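Side-chain contacts in Pts system, fructose-specific iiabc component (Borrelia burgdorferi, PDB 5DLE), which probably phosphorylates fructose to fructose 1-phosphate during its uptake, the crystallised piece being the IIB domain, thought to relay the phosphoryl group through a phosphocysteine: residues 16-21 with 28-33; 32-37 with 94-99; 70-73 with 77-80. All blocks are in the same frame, centred on the assembly; numbering follows the deposited sequence. Where two conformers were deposited one is given.

Contact 1. Residues 16-21 with 28-33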
# COMPACT_ATOMS: atom_id res chain seq x y z
N ALA A 16 17.39 -4.80 10.90
CA ALA A 16 17.06 -4.22 9.61
C ALA A 16 16.41 -2.86 9.81
O ALA A 16 15.82 -2.59 10.87
CB ALA A 16 16.09 -5.11 8.81
N VAL A 17 16.49 -2.01 8.77
CA VAL A 17 15.68 -0.79 8.70
C VAL A 17 14.92 -0.87 7.39
O VAL A 17 15.53 -1.15 6.35
CB VAL A 17 16.52 0.50 8.72
CG1 VAL A 17 15.61 1.72 8.66
CG2 VAL A 17 17.43 0.57 9.94
N THR A 18 13.61 -0.60 7.44
CA THR A 18 12.86 -0.47 6.19
C THR A 18 12.35 0.97 6.14
O THR A 18 11.91 1.53 7.15
CB THR A 18 11.75 -1.47 6.06
OG1 THR A 18 10.70 -1.21 7.01
CG2 THR A 18 12.31 -2.92 6.20
N ALA A 19 12.46 1.58 4.96
CA ALA A 19 12.10 2.99 4.86
C ALA A 19 11.63 3.29 3.45
O ALA A 19 12.43 3.27 2.53
CB ALA A 19 13.28 3.88 5.23
N CYS A 20 10.34 3.56 3.30
CA CYS A 20 9.80 4.03 2.01
C CYS A 20 8.95 5.25 2.32
O CYS A 20 8.00 5.15 3.11
CB CYS A 20 9.00 2.91 1.36
SG CYS A 20 8.20 3.54 -0.16
N PRO A 21 9.20 6.39 1.68
CA PRO A 21 8.45 7.60 2.04
C PRO A 21 7.16 7.78 1.25
O PRO A 21 6.76 8.91 0.98
CB PRO A 21 9.44 8.73 1.70
CG PRO A 21 10.18 8.18 0.50
CD PRO A 21 10.34 6.66 0.80
N TYR A 28 6.07 -1.47 5.61
CA TYR A 28 5.60 -2.58 6.44
C TYR A 28 5.66 -3.90 5.70
O TYR A 28 5.90 -4.95 6.32
CB TYR A 28 4.15 -2.32 6.94
CG TYR A 28 4.16 -1.49 8.22
CD1 TYR A 28 4.33 -0.14 8.19
CD2 TYR A 28 4.08 -2.11 9.45
CE1 TYR A 28 4.40 0.62 9.34
CE2 TYR A 28 4.16 -1.38 10.60
CZ TYR A 28 4.32 -0.02 10.54
OH TYR A 28 4.38 0.72 11.70
N ILE A 29 5.41 -3.91 4.37
CA ILE A 29 5.53 -5.18 3.67
C ILE A 29 6.99 -5.66 3.73
O ILE A 29 7.25 -6.84 3.98
CB ILE A 29 5.05 -5.05 2.21
CG1 ILE A 29 3.54 -4.77 2.19
CG2 ILE A 29 5.29 -6.38 1.47
CD1 ILE A 29 3.07 -4.28 0.80
N ALA A 30 7.95 -4.76 3.43
CA ALA A 30 9.34 -5.15 3.49
C ALA A 30 9.69 -5.66 4.89
O ALA A 30 10.37 -6.70 5.03
CB ALA A 30 10.26 -3.99 3.10
N ALA A 31 9.18 -4.98 5.92
CA ALA A 31 9.54 -5.39 7.29
C ALA A 31 9.01 -6.76 7.60
O ALA A 31 9.74 -7.62 8.14
CB ALA A 31 9.03 -4.38 8.30
N LYS A 32 7.74 -7.00 7.26
CA LYS A 32 7.11 -8.25 7.63
C LYS A 32 7.68 -9.39 6.80
O LYS A 32 7.88 -10.50 7.32
CB LYS A 32 5.60 -8.14 7.51
CG LYS A 32 4.83 -9.31 8.05
CD LYS A 32 5.10 -9.61 9.55
CE LYS A 32 4.30 -10.82 9.89
NZ LYS A 32 4.67 -11.39 11.21
N LYS A 33 7.99 -9.16 5.53
CA LYS A 33 8.59 -10.24 4.75
C LYS A 33 9.99 -10.55 5.25
O LYS A 33 10.38 -11.73 5.31
CB LYS A 33 8.62 -9.91 3.26
CG LYS A 33 7.22 -9.86 2.72
CD LYS A 33 7.20 -9.84 1.23
CE LYS A 33 7.27 -11.25 0.65
NZ LYS A 33 6.91 -11.11 -0.81
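Thr18 on strand 13-19 meets Ala30 and Ala31 on helix 25-40, the first strand and the helix of a beta-alpha-beta unit that ends in strand 44-50. Thr18 supplies more than half of the 115 Å² buried here, because its side chain is the one that leaves the strand toward the helix. The backbones come closest where Thr18 CA lies 6.0 Å from Ala31 CA, a short separation permitted by two alanines on the inner side of the helix. The two branches of Thr18 divide the work. CG2 rests on the helix surface, 3.9 Å from Ala30 CB and 3.8 Å from Ala31 N, so that the methyl covers backbone as well as side chain. OG1 comes alongside Ala31 CB at 3.8 Å, a plain van der Waals approach. A chi1 of 69° places the hydroxyl between the backbone N and carbonyl carbon of Thr18 and sets CG2 beside that N. In this parallel part of the sheet, strand 13-19 runs between strands 44-50 and 69-74, and Thr18 also touches Thr49 and Ala73 on them. Just before the helical segment, Thr27 ties down both the strand end and the loop beyond it: its O takes a hydrogen bond from Thr18 OG1, so the buried hydroxyl has a polar partner while its flank rests on Ala31 CB, and its OG1 accepts one from Cys20 N. Cys20, in that loop, is probably the counterpart of the cysteine phosphorylated in related IIB domains.

Contact 2. Residues 32-37 with 94-99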
# COMPACT_ATOMS: atom_id res chain seq x y z
N LYS A 32 7.74 -7.00 7.26
CA LYS A 32 7.11 -8.25 7.63
C LYS A 32 7.68 -9.39 6.80
O LYS A 32 7.88 -10.50 7.32
CB LYS A 32 5.60 -8.14 7.51
CG LYS A 32 4.83 -9.31 8.05
CD LYS A 32 5.10 -9.61 9.55
CE LYS A 32 4.30 -10.82 9.89
NZ LYS A 32 4.67 -11.39 11.21
N LYS A 33 7.99 -9.16 5.53
CA LYS A 33 8.59 -10.24 4.75
C LYS A 33 9.99 -10.55 5.25
O LYS A 33 10.38 -11.73 5.31
CB LYS A 33 8.62 -9.91 3.26
CG LYS A 33 7.22 -9.86 2.72
CD LYS A 33 7.20 -9.84 1.23
CE LYS A 33 7.27 -11.25 0.65
NZ LYS A 33 6.91 -11.11 -0.81
N ILE A 34 10.76 -9.52 5.63
CA ILE A 34 12.10 -9.79 6.19
C ILE A 34 11.98 -10.56 7.50
O ILE A 34 12.73 -11.51 7.73
CB ILE A 34 12.86 -8.46 6.37
CG1 ILE A 34 13.29 -7.93 5.00
CG2 ILE A 34 14.11 -8.67 7.28
CD1 ILE A 34 13.81 -6.51 5.07
N GLU A 35 11.05 -10.15 8.37
CA GLU A 35 10.83 -10.87 9.64
C GLU A 35 10.45 -12.33 9.39
O GLU A 35 11.01 -13.22 10.03
CB GLU A 35 9.75 -10.17 10.47
CG GLU A 35 10.21 -8.83 11.03
CD GLU A 35 9.08 -7.94 11.54
OE1 GLU A 35 7.88 -8.35 11.48
OE2 GLU A 35 9.40 -6.81 11.98
N ASN A 36 9.52 -12.59 8.47
CA ASN A 36 9.08 -13.97 8.24
C ASN A 36 10.21 -14.81 7.67
O ASN A 36 10.36 -15.97 8.05
CB ASN A 36 7.87 -14.02 7.31
CG ASN A 36 6.58 -13.61 7.99
OD1 ASN A 36 6.49 -13.65 9.23
ND2 ASN A 36 5.55 -13.32 7.21
N GLU A 37 10.98 -14.27 6.73
CA GLU A 37 12.04 -15.05 6.09
C GLU A 37 13.21 -15.26 7.04
O GLU A 37 13.82 -16.34 7.05
CB GLU A 37 12.47 -14.38 4.79
CG GLU A 37 13.54 -15.16 4.03
CD GLU A 37 13.04 -16.52 3.49
OE1 GLU A 37 11.84 -16.67 3.16
OE2 GLU A 37 13.90 -17.43 3.39
N VAL A 94 11.53 -2.57 -3.06
CA VAL A 94 11.05 -3.51 -4.07
C VAL A 94 11.89 -4.78 -4.05
O VAL A 94 11.36 -5.90 -4.10
CB VAL A 94 11.07 -2.82 -5.45
CG1 VAL A 94 10.97 -3.83 -6.55
CG2 VAL A 94 9.92 -1.86 -5.54
N LYS A 95 13.23 -4.65 -3.99
CA LYS A 95 14.06 -5.85 -4.02
C LYS A 95 13.89 -6.65 -2.74
O LYS A 95 13.81 -7.89 -2.77
CB LYS A 95 15.52 -5.46 -4.23
N ALA A 96 13.79 -5.96 -1.60
CA ALA A 96 13.60 -6.68 -0.33
C ALA A 96 12.27 -7.43 -0.32
O ALA A 96 12.15 -8.52 0.27
CB ALA A 96 13.67 -5.70 0.84
N ILE A 97 11.25 -6.86 -0.95
CA ILE A 97 9.94 -7.51 -0.97
C ILE A 97 9.91 -8.67 -1.94
O ILE A 97 9.31 -9.71 -1.63
CB ILE A 97 8.86 -6.46 -1.30
CG1 ILE A 97 8.72 -5.52 -0.11
CG2 ILE A 97 7.51 -7.16 -1.63
CD1 ILE A 97 7.91 -4.22 -0.44
N ASN A 98 10.53 -8.52 -3.11
CA ASN A 98 10.40 -9.54 -4.14
C ASN A 98 11.52 -10.56 -4.14
O ASN A 98 11.39 -11.59 -4.81
CB ASN A 98 10.31 -8.87 -5.51
CG ASN A 98 8.96 -8.25 -5.73
OD1 ASN A 98 8.00 -8.57 -5.02
ND2 ASN A 98 8.87 -7.36 -6.72
N ASN A 99 12.59 -10.34 -3.38
CA ASN A 99 13.75 -11.23 -3.40
C ASN A 99 14.19 -11.57 -1.99
O ASN A 99 15.38 -11.67 -1.73
CB ASN A 99 14.92 -10.59 -4.16
CG ASN A 99 15.94 -11.60 -4.67
OD1 ASN A 99 15.64 -12.78 -4.86
ND2 ASN A 99 17.15 -11.13 -4.95
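The flat group that Lys33 meets is the backbone carbonyl of Ile97, near the C-terminal end of helix 93-98. Lys33 NZ lies 2.9 Å from Ile97 O and donates a hydrogen bond to it, tilted 24° from the carbonyl plane, with a C=O...N angle of 151°. On the way, Lys33 CE passes 3.4 Å from the same oxygen, so the last carbons of the lysine gather round the carbonyl together with its ammonium group. The side chain reaches there because it is bent midway, at chi3 (85°), which breaks an otherwise nearly extended chain and turns NZ back to the neighbouring helix. A second conformer of Lys33 was deposited, and the bond is that of the one described. At a flank of the interaction, Ile97 CG2 sits 3.9 Å from Lys33 CD, and the two side chains cross at about a right angle, an aliphatic stem laid over a methyl branch. A positive charge at the C-terminal end of a helix would be expected to suit the helix dipole. The next residue, Ile34, adds an apolar contact: its terminal CD1 approaches Ala96 CB at 4.3 Å, a loose methyl-to-methyl meeting. Together the pairs bury 165 Å², largely on Lys33 and Ile97. Tyr28 of a second subunit also packs on Lys33, whereas Ile97 touches Val22 of a third. Within the chain, Ile97 fits against Ile29 and Ala30 of helix 25-40, Ile34 reaches down to Ile45 on strand 44-50, and Thr100, at the start of helix 100-107, packs against Lys33 and Glu37, so that helix 25-40 has both of the last two helices beside it.

Contact 3. Residues 70-73 with 77-80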
# COMPACT_ATOMS: atom_id res chain seq x y z
N VAL A 70 23.42 -6.18 9.12
CA VAL A 70 22.41 -5.11 9.01
C VAL A 70 21.83 -5.15 7.60
O VAL A 70 22.58 -5.10 6.62
CB VAL A 70 23.04 -3.73 9.26
CG1 VAL A 70 22.01 -2.61 9.08
CG2 VAL A 70 23.72 -3.63 10.67
N ILE A 71 20.50 -5.19 7.48
CA ILE A 71 19.83 -5.14 6.18
C ILE A 71 19.06 -3.83 6.11
O ILE A 71 18.22 -3.54 6.97
CB ILE A 71 18.90 -6.35 5.98
CG1 ILE A 71 19.70 -7.64 6.03
CG2 ILE A 71 18.11 -6.23 4.63
CD1 ILE A 71 18.82 -8.86 5.89
N LEU A 72 19.36 -3.03 5.10
CA LEU A 72 18.67 -1.75 4.90
C LEU A 72 17.83 -1.89 3.66
O LEU A 72 18.38 -2.05 2.57
CB LEU A 72 19.67 -0.61 4.72
CG LEU A 72 20.66 -0.42 5.86
CD1 LEU A 72 21.57 0.78 5.58
CD2 LEU A 72 19.95 -0.32 7.25
N ALA A 73 16.51 -1.81 3.81
CA ALA A 73 15.63 -1.90 2.66
C ALA A 73 14.98 -0.51 2.57
O ALA A 73 13.97 -0.24 3.23
CB ALA A 73 14.61 -3.03 2.83
N ASP A 77 17.40 8.24 1.87
CA ASP A 77 18.61 8.21 2.68
C ASP A 77 18.24 8.16 4.15
O ASP A 77 17.31 8.83 4.59
CB ASP A 77 19.48 9.43 2.38
CG ASP A 77 20.11 9.38 1.00
OD1 ASP A 77 20.43 8.28 0.52
OD2 ASP A 77 20.30 10.46 0.39
N ILE A 78 18.95 7.31 4.92
CA ILE A 78 18.75 7.23 6.36
C ILE A 78 20.12 7.43 7.00
O ILE A 78 21.15 7.47 6.31
CB ILE A 78 18.13 5.89 6.81
CG1 ILE A 78 19.09 4.74 6.50
CG2 ILE A 78 16.77 5.63 6.10
CD1 ILE A 78 18.72 3.49 7.22
N ASP A 79 20.15 7.56 8.34
CA ASP A 79 21.46 7.67 8.98
C ASP A 79 22.12 6.31 9.01
O ASP A 79 21.54 5.34 9.53
CB ASP A 79 21.43 8.24 10.40
CG ASP A 79 22.86 8.21 11.05
OD1 ASP A 79 23.08 7.45 12.04
OD2 ASP A 79 23.78 8.92 10.53
N GLU A 80 23.32 6.24 8.44
CA GLU A 80 24.08 5.01 8.35
C GLU A 80 25.35 5.00 9.21
O GLU A 80 25.95 3.93 9.36
CB GLU A 80 24.45 4.71 6.88
CG GLU A 80 23.24 4.35 6.03
CD GLU A 80 23.52 4.10 4.54
OE1 GLU A 80 24.65 3.73 4.18
OE2 GLU A 80 22.58 4.28 3.73
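Leu72 rises from strand 69-74 with its two methyls spread between Ile78 and Glu80, residues of the irregular chain that follows the strand and returns over this face of the sheet. CD2 turns to Ile78, meeting its terminal CD1 tip to tip at 4.0 Å. CD1 faces the other partner, 4.0 Å from Glu80 CG and also 4.0 Å from Glu80 CD, where it lies over the flat face of the carboxylate instead of at its oxygen edge. Leu72 thus crosses both side chains obliquely, one branch for each. Ile78 delivers its end through an unusual first torsion: with chi1 at 65°, CG1 stands between its own backbone N and carbonyl carbon, and the extended tail beyond it points back at the strand. Glu80 gets there differently. Its chain stays straight past CG, with chi2 of 178°, so that the stem and the carboxylate carbon run by the leucine methyl in one line. Strand 69-74 lies between strands 13-19 and 88-91 in the parallel part of the sheet, and Val17 on strand 13-19 touches both Leu72 and Ile78, which closes the apolar patch beside the neighbouring strand. The contact holds no hydrogen bond, and its 103 Å² come from van der Waals packing alone. The polar end of Glu80 is served elsewhere, OE2 forming a salt bridge with Lys90 on strand 88-91; this bridge probably fixes the carboxylate where its face can cover a hydrophobic methyl at little electrostatic cost.

How the contacts relate
Along the chain, contact 1 closes before contact 3 opens, and contact 3 is nested inside the long loop closed by contact 2. Contacts 1 and 2, with centres about 8 Å apart, share helix 25-40, and Thr18 CG2 packs on Ile34 CD1 between them. Contact 3 lies about 11 Å from contact 1 and about 15 Å from contact 2 (centres); it meets contact 1 in the sheet, where strands 13-19 and 69-74 are parallel neighbours, and touches contact 2 through Ala73 and Ala96. Helix 25-40 is thus packed on the sheet by contact 1 and on helix 93-98 by contact 2, while both reach the second subunit; contact 3, on the loop side, is touched by no other chain of the assembly.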